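Local coordinates for protein probable succinyl-CoA:3-ketoacid coenzyme A transferase subunit B (Bacillus subtilis, PDB 3CDK) that probably catalyses transfer of coenzyme A from succinyl-CoA to a 3-oxo acid, giving a 3-oxoacyl-CoA and succinate, at residues Q17-G22 / N37-G42; M108-Q113 / K169-L174; M188-L193 / V197-V202. All blocks are in the same frame, centred on the assembly; numbering follows the deposited sequence. Where two conformers were deposited one is given.

How the contacts relate
Contact 2 is the most buried of the three, while contacts 1 and 3 are only partly buried. Contact 1 joins two loops beside strand 24-27 and combines one isoleucine pair with a carboxylate at the surface. Contact 2 sets strand 109-111 of a small sheet against strand 173-175 of the main sheet, with valines and a leucine inside and a polar pair outside. Contact 3 packs strand 187-193, in that same main sheet, against helix 199-204 almost wholly through hydrocarbon. Contacts 1 and 2 meet in the salt bridge of Glu18 OE2 with Arg173 NH1 (3.2 Å), whereas contacts 2 and 3 meet by packing, Glu112 O on Met188 CB at 3.4 Å.

Contact 1 of 3, residues Q17-G22 / N37-G42; sequences QEIKDG and NEIPDG
Asp21 turns its carboxylate to the loop 37-42, where OD2 lies 3.7 Å from Gly42 O and OD1 accepts a hydrogen bond from His44 N. This is a meeting of two loops in the alpha/beta fold of the CoA transferase family: residues 17-22 lead from helix 5-16 into strand 24-27, and residues 37-42 belong to the connection from that strand to its parallel neighbour 46-49. The torsion that does the work at Asp21 is the first one, which puts CG anti to the backbone N (chi1 -161°) and swings the carboxylate across. Since OD2 and Gly42 O both carry lone pairs, their approach is no bond in itself; the grip of OD1 on the backbone N-H of His44 probably holds the carboxylate there. An aspartate suits this exposed edge, short enough to fix the neighbouring backbone while staying at the solvent. Gly22 continues the link through backbone hydrogen bonding with His44. Its positive phi of 92° would jam a side chain against the carbonyl O of Asp21, which calls for glycine.

Farther inside, the contact becomes apolar. Ile19 and Ile39 have CA atoms 7.9 Å apart, and their side chains bridge that distance crossing at about a right angle. Ile19 is buried, and Val35, Val43, Val45 and Leu102 also touch it, so a branched hydrocarbon fits the position. The preceding Glu18 is a buried charge next to this apolar residue: Arg14, Arg141 and Arg173 all form salt bridges with its carboxylate, which probably offsets its charge there. Only 121 Å² is buried between the segments, in keeping with a narrow apolar touch: Ile19 CD1 approaches Ile39 CG1 to 4.2 Å, and Ile39 CD1 lies almost as near.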
loop_
_atom_site.group_PDB
_atom_site.type_symbol
_atom_site.label_atom_id
_atom_site.label_comp_id
_atom_site.label_asym_id
_atom_site.label_seq_id
_atom_site.Cartn_x
_atom_site.Cartn_y
_atom_site.Cartn_z
ATOM N N GLN B 17 31.605 -10.418 2.282
ATOM C CA GLN B 17 32.127 -9.762 1.092
ATOM C C GLN B 17 31.088 -9.365 0.046
ATOM O O GLN B 17 31.425 -8.692 -0.920
ATOM C CB GLN B 17 33.152 -10.673 0.431
ATOM C CG GLN B 17 34.190 -11.231 1.381
ATOM C CD GLN B 17 35.199 -12.088 0.662
ATOM O OE1 GLN B 17 35.323 -12.023 -0.569
ATOM N NE2 GLN B 17 35.927 -12.907 1.418
ATOM N N GLU B 18 29.840 -9.782 0.219
ATOM C CA GLU B 18 28.818 -9.415 -0.744
ATOM C C GLU B 18 28.189 -8.053 -0.412
ATOM O O GLU B 18 27.597 -7.387 -1.286
ATOM C CB GLU B 18 27.757 -10.509 -0.878
ATOM C CG GLU B 18 28.289 -11.905 -1.237
ATOM C CD GLU B 18 28.834 -12.029 -2.659
ATOM O OE1 GLU B 18 28.084 -11.759 -3.618
ATOM O OE2 GLU B 18 30.016 -12.428 -2.824
ATOM N N ILE B 19 28.360 -7.623 0.811
ATOM C CA ILE B 19 27.830 -6.351 1.230
ATOM C C ILE B 19 28.747 -5.194 0.819
ATOM O O ILE B 19 29.833 -5.035 1.342
ATOM C CB ILE B 19 27.620 -6.432 2.731
ATOM C CG1 ILE B 19 26.460 -7.393 3.004
ATOM C CG2 ILE B 19 27.292 -5.094 3.292
ATOM C CD1 ILE B 19 26.743 -8.305 4.080
ATOM N N LYS B 20 28.325 -4.404 -0.150
ATOM C CA LYS B 20 29.097 -3.248 -0.518
ATOM C C LYS B 20 28.460 -2.034 0.163
ATOM O O LYS B 20 27.253 -2.013 0.409
ATOM C CB LYS B 20 29.165 -3.110 -2.049
ATOM C CG LYS B 20 29.079 -4.441 -2.809
ATOM C CD LYS B 20 30.287 -5.351 -2.568
ATOM C CE LYS B 20 31.103 -5.562 -3.834
ATOM N NZ LYS B 20 32.023 -4.397 -4.182
ATOM N N ASP B 21 29.277 -1.037 0.497
ATOM C CA ASP B 21 28.778 0.161 1.178
ATOM C C ASP B 21 27.472 0.678 0.534
ATOM O O ASP B 21 27.338 0.655 -0.684
ATOM C CB ASP B 21 29.852 1.261 1.177
ATOM C CG ASP B 21 29.592 2.341 2.240
ATOM O OD1 ASP B 21 28.558 2.278 2.941
ATOM O OD2 ASP B 21 30.429 3.257 2.396
ATOM N N GLY B 22 26.523 1.130 1.354
ATOM C CA GLY B 22 25.340 1.839 0.848
ATOM C C GLY B 22 24.147 0.952 0.561
ATOM O O GLY B 22 23.051 1.442 0.398
ATOM N N ASN B 37 27.262 -9.531 12.180
ATOM C CA ASN B 37 28.365 -9.324 13.126
ATOM C C ASN B 37 29.620 -8.882 12.417
ATOM O O ASN B 37 30.234 -7.876 12.780
ATOM C CB ASN B 37 28.701 -10.625 13.869
ATOM C CG ASN B 37 27.623 -11.047 14.831
ATOM O OD1 ASN B 37 27.138 -10.245 15.633
ATOM N ND2 ASN B 37 27.242 -12.323 14.767
ATOM N N GLU B 38 29.986 -9.656 11.400
ATOM C CA GLU B 38 31.275 -9.514 10.749
ATOM C C GLU B 38 31.234 -8.593 9.526
ATOM O O GLU B 38 32.007 -8.725 8.576
ATOM C CB GLU B 38 31.996 -10.873 10.563
ATOM C CG GLU B 38 32.589 -11.484 11.893
ATOM C CD GLU B 38 33.800 -10.697 12.519
ATOM O OE1 GLU B 38 34.252 -9.668 11.949
ATOM O OE2 GLU B 38 34.313 -11.115 13.597
ATOM N N ILE B 39 30.362 -7.601 9.617
ATOM C CA ILE B 39 30.392 -6.470 8.704
ATOM C C ILE B 39 31.419 -5.451 9.181
ATOM O O ILE B 39 31.360 -5.022 10.334
ATOM C CB ILE B 39 29.009 -5.821 8.586
ATOM C CG1 ILE B 39 28.103 -6.693 7.710
ATOM C CG2 ILE B 39 29.121 -4.422 8.019
ATOM C CD1 ILE B 39 26.629 -6.445 7.905
ATOM N N PRO B 40 32.367 -5.074 8.298
ATOM C CA PRO B 40 33.467 -4.188 8.691
ATOM C C PRO B 40 33.058 -2.714 8.713
ATOM O O PRO B 40 32.174 -2.292 7.958
ATOM C CB PRO B 40 34.545 -4.441 7.620
ATOM C CG PRO B 40 33.937 -5.434 6.634
ATOM C CD PRO B 40 32.462 -5.458 6.878
ATOM N N ASP B 41 33.722 -1.947 9.573
ATOM C CA ASP B 41 33.352 -0.569 9.863
ATOM C C ASP B 41 33.325 0.378 8.677
ATOM O O ASP B 41 32.530 1.315 8.663
ATOM C CB ASP B 41 34.242 0.001 10.965
ATOM C CG ASP B 41 33.692 -0.279 12.354
ATOM O OD1 ASP B 41 32.625 -0.932 12.453
ATOM O OD2 ASP B 41 34.320 0.168 13.343
ATOM N N GLY B 42 34.193 0.154 7.694
ATOM C CA GLY B 42 34.130 0.930 6.452
ATOM C C GLY B 42 32.736 0.930 5.839
ATOM O O GLY B 42 32.270 1.949 5.319
#

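Contact 2 of 3, residues M108-Q113 / K169-L174; sequences MEVSEQ and KVVHRL
Leu174 holds CG anti to its backbone N (chi1 163°), and with chi2 at 62° its CD2 is carried outward to Val110, lying against both CB and CG1 of that valine at 4.3 Å. Val110 has the same arrangement about its first torsion (chi1 175°), with CG1 opposite the backbone N, and this methyl also comes to 4.5 Å from Val171 CG2. The one methyl thus sits between the leucine and the second valine. The backbones stay well separated here, with the CA atoms of Val110 and Leu174 8.2 Å apart, so the filling between them is all side chain.

Side chains of a small sheet pack on a large one here. Strand 109-111 is the middle member of the small three-stranded sheet, between 116-117 and 157-158, while strand 173-175 lies in the large mixed sheet of the CoA transferase fold, and the loop leading into it contributes Val171. Val144 and Phe183 of the large sheet and Leu116 of the small one also touch Val110, enclosing it in hydrocarbon; the compact, beta-branched Val110 and Val171 suit this interior. Where strand 109-111 begins, Met108 and Glu109 both face Ala117 in a classic beta bulge.

Toward solvent the chains close in, to 5.5 Å between the CA atoms of Gln113 and Lys169, and the chemistry turns polar. Gln113 O accepts a CA-H...O contact from Lys169 CA at 3.5 Å and also lies beside the CG methylene of that lysine. The two long side chains cross obliquely, Gln113 OE1 reaching Lys169 CE at 3.5 Å. Flexible chains of this kind fit the exposed end of the contact, where their methylenes can pack while their polar ends stay near water. Asp115 OD1 receives the backbone N-H of Lys169.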
loop_
_atom_site.group_PDB
_atom_site.type_symbol
_atom_site.label_atom_id
_atom_site.label_comp_id
_atom_site.label_asym_id
_atom_site.label_seq_id
_atom_site.Cartn_x
_atom_site.Cartn_y
_atom_site.Cartn_z
ATOM N N MET B 108 18.200 -25.684 1.651
ATOM C CA MET B 108 18.263 -27.136 1.785
ATOM C C MET B 108 18.821 -27.833 0.521
ATOM O O MET B 108 19.420 -28.913 0.621
ATOM C CB MET B 108 16.893 -27.702 2.166
ATOM C CG MET B 108 16.618 -27.737 3.660
ATOM S SD MET B 108 14.850 -27.464 4.002
ATOM C CE MET B 108 14.931 -27.470 5.814
ATOM N N GLU B 109 18.624 -27.201 -0.644
ATOM C CA GLU B 109 19.097 -27.700 -1.946
ATOM C C GLU B 109 19.168 -26.543 -2.914
ATOM O O GLU B 109 18.373 -25.607 -2.816
ATOM C CB GLU B 109 18.133 -28.722 -2.551
ATOM C CG GLU B 109 18.269 -30.145 -2.090
ATOM C CD GLU B 109 17.239 -31.067 -2.740
ATOM O OE1 GLU B 109 16.337 -30.570 -3.457
ATOM O OE2 GLU B 109 17.315 -32.300 -2.540
ATOM N N VAL B 110 20.107 -26.622 -3.855
ATOM C CA VAL B 110 20.177 -25.725 -4.990
ATOM C C VAL B 110 20.383 -26.595 -6.242
ATOM O O VAL B 110 20.875 -27.726 -6.146
ATOM C CB VAL B 110 21.273 -24.649 -4.812
ATOM C CG1 VAL B 110 21.411 -23.801 -6.042
ATOM C CG2 VAL B 110 20.958 -23.742 -3.680
ATOM N N SER B 111 19.979 -26.093 -7.408
ATOM C CA SER B 111 20.049 -26.874 -8.655
ATOM C C SER B 111 20.858 -26.148 -9.699
ATOM O O SER B 111 21.106 -24.939 -9.558
ATOM C CB SER B 111 18.649 -27.189 -9.217
ATOM O OG SER B 111 18.080 -26.071 -9.899
ATOM N N GLU B 112 21.256 -26.909 -10.728
ATOM C CA GLU B 112 21.970 -26.442 -11.938
ATOM C C GLU B 112 21.529 -25.082 -12.449
ATOM O O GLU B 112 22.363 -24.237 -12.790
ATOM C CB GLU B 112 21.755 -27.440 -13.086
ATOM C CG GLU B 112 22.669 -28.632 -13.050
ATOM C CD GLU B 112 22.325 -29.696 -14.062
ATOM O OE1 GLU B 112 21.262 -29.637 -14.689
ATOM O OE2 GLU B 112 23.129 -30.614 -14.233
ATOM N N GLN B 113 20.208 -24.892 -12.493
ATOM C CA GLN B 113 19.598 -23.714 -13.082
ATOM C C GLN B 113 19.449 -22.568 -12.086
ATOM O O GLN B 113 18.956 -21.493 -12.431
ATOM C CB GLN B 113 18.264 -24.090 -13.732
ATOM C CG GLN B 113 18.430 -25.026 -14.937
ATOM C CD GLN B 113 17.101 -25.603 -15.464
ATOM O OE1 GLN B 113 16.027 -25.048 -15.228
ATOM N NE2 GLN B 113 17.181 -26.727 -16.184
ATOM N N LYS B 169 14.917 -20.718 -10.688
ATOM C CA LYS B 169 15.966 -19.928 -11.344
ATOM C C LYS B 169 16.205 -18.574 -10.657
ATOM O O LYS B 169 16.180 -17.538 -11.319
ATOM C CB LYS B 169 15.606 -19.665 -12.807
ATOM C CG LYS B 169 15.881 -20.824 -13.754
ATOM C CD LYS B 169 15.543 -20.478 -15.203
ATOM C CE LYS B 169 14.995 -21.727 -15.880
ATOM N NZ LYS B 169 14.417 -21.495 -17.244
ATOM N N VAL B 170 16.460 -18.586 -9.349
ATOM C CA VAL B 170 16.541 -17.345 -8.584
ATOM C C VAL B 170 17.956 -16.994 -8.060
ATOM O O VAL B 170 18.284 -15.833 -7.866
ATOM C CB VAL B 170 15.479 -17.328 -7.455
ATOM C CG1 VAL B 170 14.052 -17.289 -8.067
ATOM C CG2 VAL B 170 15.619 -18.553 -6.571
ATOM N N VAL B 171 18.804 -18.000 -7.901
ATOM C CA VAL B 171 20.071 -17.844 -7.211
ATOM C C VAL B 171 21.062 -17.237 -8.158
ATOM O O VAL B 171 21.258 -17.768 -9.239
ATOM C CB VAL B 171 20.562 -19.221 -6.697
ATOM C CG1 VAL B 171 21.910 -19.141 -6.030
ATOM C CG2 VAL B 171 19.508 -19.778 -5.712
ATOM N N HIS B 172 21.657 -16.105 -7.771
ATOM C CA HIS B 172 22.732 -15.512 -8.562
ATOM C C HIS B 172 24.089 -16.097 -8.180
ATOM O O HIS B 172 24.938 -16.335 -9.044
ATOM C CB HIS B 172 22.774 -13.987 -8.429
ATOM C CG HIS B 172 21.528 -13.298 -8.900
ATOM N ND1 HIS B 172 20.567 -12.818 -8.033
ATOM C CD2 HIS B 172 21.074 -13.029 -10.146
ATOM C CE1 HIS B 172 19.580 -12.274 -8.725
ATOM N NE2 HIS B 172 19.863 -12.389 -10.008
ATOM N N ARG B 173 24.298 -16.339 -6.889
ATOM C CA ARG B 173 25.572 -16.853 -6.423
ATOM C C ARG B 173 25.333 -17.847 -5.306
ATOM O O ARG B 173 24.546 -17.567 -4.408
ATOM C CB ARG B 173 26.460 -15.697 -5.935
ATOM C CG ARG B 173 27.689 -16.147 -5.191
ATOM C CD ARG B 173 28.792 -15.112 -5.194
ATOM N NE ARG B 173 29.392 -14.926 -6.517
ATOM C CZ ARG B 173 30.230 -13.942 -6.826
ATOM N NH1 ARG B 173 30.562 -13.048 -5.915
ATOM N NH2 ARG B 173 30.723 -13.849 -8.043
ATOM N N LEU B 174 26.008 -18.998 -5.350
ATOM C CA LEU B 174 25.936 -19.952 -4.252
ATOM C C LEU B 174 27.281 -20.029 -3.559
ATOM O O LEU B 174 28.311 -20.243 -4.223
ATOM C CB LEU B 174 25.535 -21.339 -4.761
ATOM C CG LEU B 174 25.781 -22.550 -3.842
ATOM C CD1 LEU B 174 25.001 -22.489 -2.514
ATOM C CD2 LEU B 174 25.457 -23.851 -4.572
#

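Contact 3 of 3, residues M188-L193 / V197-V202; sequences MTLTEL and VTIEEV
Leu193 lies among Val197, Ile199 and Val202, and its two methyls part to reach different partners. CD1 goes to Val202 CG2 at 3.8 Å, whereas CD2 touches Ile199 CD1 at 4.0 Å and also rests near the carbonyl O of Val197. The branch carbon itself, Leu193 CG, lies 3.5 Å from Val197 CG2. Beside it, Leu190 and Val202 reach toward each other tip to tip, CD2 against CG1 at 4.0 Å. The two methyls of Val202 therefore serve two leucines: CG1, anti to the backbone N (chi1 -178°), is taken by Leu190, and CG2 by Leu193. Cutting Leu193 back to an alanine is likely to leave Val197, Ile199 and Val202 without the branched group that joins them, opening a gap between strand and helix.

Strand 187-193, helix 199-204 and strand 211-212 form a beta-alpha-beta unit, and this contact seats the helix on the first strand. Leucines suit the strand because they are long enough to reach the helix, while valine and isoleucine give the helix a compact apolar side. Leu190 and Leu193 are three residues apart, yet both point to the helix; the classic beta bulge in which Thr191 and Glu192 face Val180 resets the usual alternation between them. Thr198 is the N-cap, and its O accepts the first-turn backbone bond from Val202 N at 3.3 Å, which helps place Val202 in the first turn. Phe181 of the adjacent strand 179-184 touches Leu190, and Glu192 forms a salt bridge with Arg14.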
loop_
_atom_site.group_PDB
_atom_site.type_symbol
_atom_site.label_atom_id
_atom_site.label_comp_id
_atom_site.label_asym_id
_atom_site.label_seq_id
_atom_site.Cartn_x
_atom_site.Cartn_y
_atom_site.Cartn_z
ATOM N N MET B 188 25.327 -23.078 -14.476
ATOM C CA MET B 188 26.112 -22.948 -13.268
ATOM C C MET B 188 27.597 -23.032 -13.626
ATOM O O MET B 188 28.013 -23.806 -14.506
ATOM C CB MET B 188 25.720 -24.032 -12.268
ATOM C CG MET B 188 26.362 -23.913 -10.905
ATOM S SD MET B 188 25.830 -25.160 -9.702
ATOM C CE MET B 188 26.334 -26.679 -10.472
ATOM N N THR B 189 28.398 -22.229 -12.931
ATOM C CA THR B 189 29.810 -22.124 -13.211
ATOM C C THR B 189 30.557 -22.062 -11.904
ATOM O O THR B 189 30.247 -21.259 -11.035
ATOM C CB THR B 189 30.088 -20.865 -14.014
ATOM O OG1 THR B 189 29.420 -20.960 -15.279
ATOM C CG2 THR B 189 31.573 -20.674 -14.232
ATOM N N LEU B 190 31.541 -22.932 -11.757
ATOM C CA LEU B 190 32.310 -22.932 -10.547
ATOM C C LEU B 190 33.298 -21.810 -10.659
ATOM O O LEU B 190 34.045 -21.715 -11.630
ATOM C CB LEU B 190 32.984 -24.275 -10.354
ATOM C CG LEU B 190 34.092 -24.386 -9.318
ATOM C CD1 LEU B 190 33.619 -23.992 -7.929
ATOM C CD2 LEU B 190 34.572 -25.810 -9.351
ATOM N N THR B 191 33.317 -20.964 -9.644
ATOM C CA THR B 191 33.923 -19.650 -9.781
ATOM C C THR B 191 35.100 -19.369 -8.803
ATOM O O THR B 191 36.047 -18.668 -9.154
ATOM C CB THR B 191 32.790 -18.571 -9.787
ATOM O OG1 THR B 191 33.187 -17.456 -10.579
ATOM C CG2 THR B 191 32.398 -18.120 -8.388
ATOM N N GLU B 192 35.018 -19.914 -7.589
ATOM C CA GLU B 192 36.094 -19.872 -6.595
ATOM C C GLU B 192 36.023 -21.114 -5.741
ATOM O O GLU B 192 35.053 -21.883 -5.780
ATOM C CB GLU B 192 36.012 -18.704 -5.612
ATOM C CG GLU B 192 35.339 -17.407 -6.044
ATOM C CD GLU B 192 35.300 -16.393 -4.894
ATOM O OE1 GLU B 192 36.084 -16.548 -3.915
ATOM O OE2 GLU B 192 34.489 -15.448 -4.966
ATOM N N LEU B 193 37.045 -21.261 -4.909
ATOM C CA LEU B 193 37.271 -22.480 -4.160
ATOM C C LEU B 193 37.679 -22.118 -2.739
ATOM O O LEU B 193 38.474 -21.195 -2.544
ATOM C CB LEU B 193 38.380 -23.261 -4.855
ATOM C CG LEU B 193 38.178 -24.685 -5.369
ATOM C CD1 LEU B 193 36.818 -24.889 -5.954
ATOM C CD2 LEU B 193 39.226 -25.004 -6.409
ATOM N N VAL B 197 40.090 -27.334 -0.916
ATOM C CA VAL B 197 39.411 -28.003 -2.024
ATOM C C VAL B 197 39.948 -27.741 -3.443
ATOM O O VAL B 197 40.435 -26.653 -3.751
ATOM C CB VAL B 197 37.904 -27.655 -1.988
ATOM C CG1 VAL B 197 37.318 -27.991 -0.656
ATOM C CG2 VAL B 197 37.719 -26.199 -2.194
ATOM N N THR B 198 39.833 -28.765 -4.289
ATOM C CA THR B 198 40.154 -28.702 -5.717
ATOM C C THR B 198 38.900 -28.910 -6.587
ATOM O O THR B 198 37.794 -29.151 -6.069
ATOM C CB THR B 198 41.166 -29.762 -6.097
ATOM O OG1 THR B 198 40.716 -31.034 -5.629
ATOM C CG2 THR B 198 42.494 -29.456 -5.472
ATOM N N ILE B 199 39.076 -28.806 -7.904
ATOM C CA ILE B 199 37.974 -28.986 -8.848
ATOM C C ILE B 199 37.477 -30.434 -8.771
ATOM O O ILE B 199 36.269 -30.689 -8.762
ATOM C CB ILE B 199 38.369 -28.592 -10.311
ATOM C CG1 ILE B 199 38.782 -27.116 -10.412
ATOM C CG2 ILE B 199 37.202 -28.814 -11.268
ATOM C CD1 ILE B 199 40.184 -26.761 -9.887
ATOM N N GLU B 200 38.414 -31.377 -8.680
ATOM C CA GLU B 200 38.054 -32.778 -8.539
ATOM C C GLU B 200 37.059 -32.939 -7.393
ATOM O O GLU B 200 35.905 -33.277 -7.621
ATOM C CB GLU B 200 39.285 -33.653 -8.345
ATOM C CG GLU B 200 39.784 -34.321 -9.604
ATOM C CD GLU B 200 40.038 -35.822 -9.387
ATOM O OE1 GLU B 200 39.039 -36.504 -9.019
ATOM O OE2 GLU B 200 41.206 -36.317 -9.570
ATOM N N GLU B 201 37.498 -32.629 -6.180
ATOM C CA GLU B 201 36.651 -32.739 -4.998
ATOM C C GLU B 201 35.260 -32.235 -5.257
ATOM O O GLU B 201 34.295 -32.887 -4.875
ATOM C CB GLU B 201 37.228 -31.956 -3.828
ATOM C CG GLU B 201 36.431 -32.132 -2.553
ATOM C CD GLU B 201 37.187 -31.716 -1.321
ATOM O OE1 GLU B 201 38.435 -31.742 -1.337
ATOM O OE2 GLU B 201 36.536 -31.379 -0.321
ATOM N N VAL B 202 35.169 -31.071 -5.901
ATOM C CA VAL B 202 33.891 -30.421 -6.185
ATOM C C VAL B 202 33.037 -31.179 -7.206
ATOM O O VAL B 202 31.824 -31.171 -7.093
ATOM C CB VAL B 202 34.068 -28.953 -6.654
ATOM C CG1 VAL B 202 32.692 -28.313 -6.889
ATOM C CG2 VAL B 202 34.835 -28.163 -5.636
#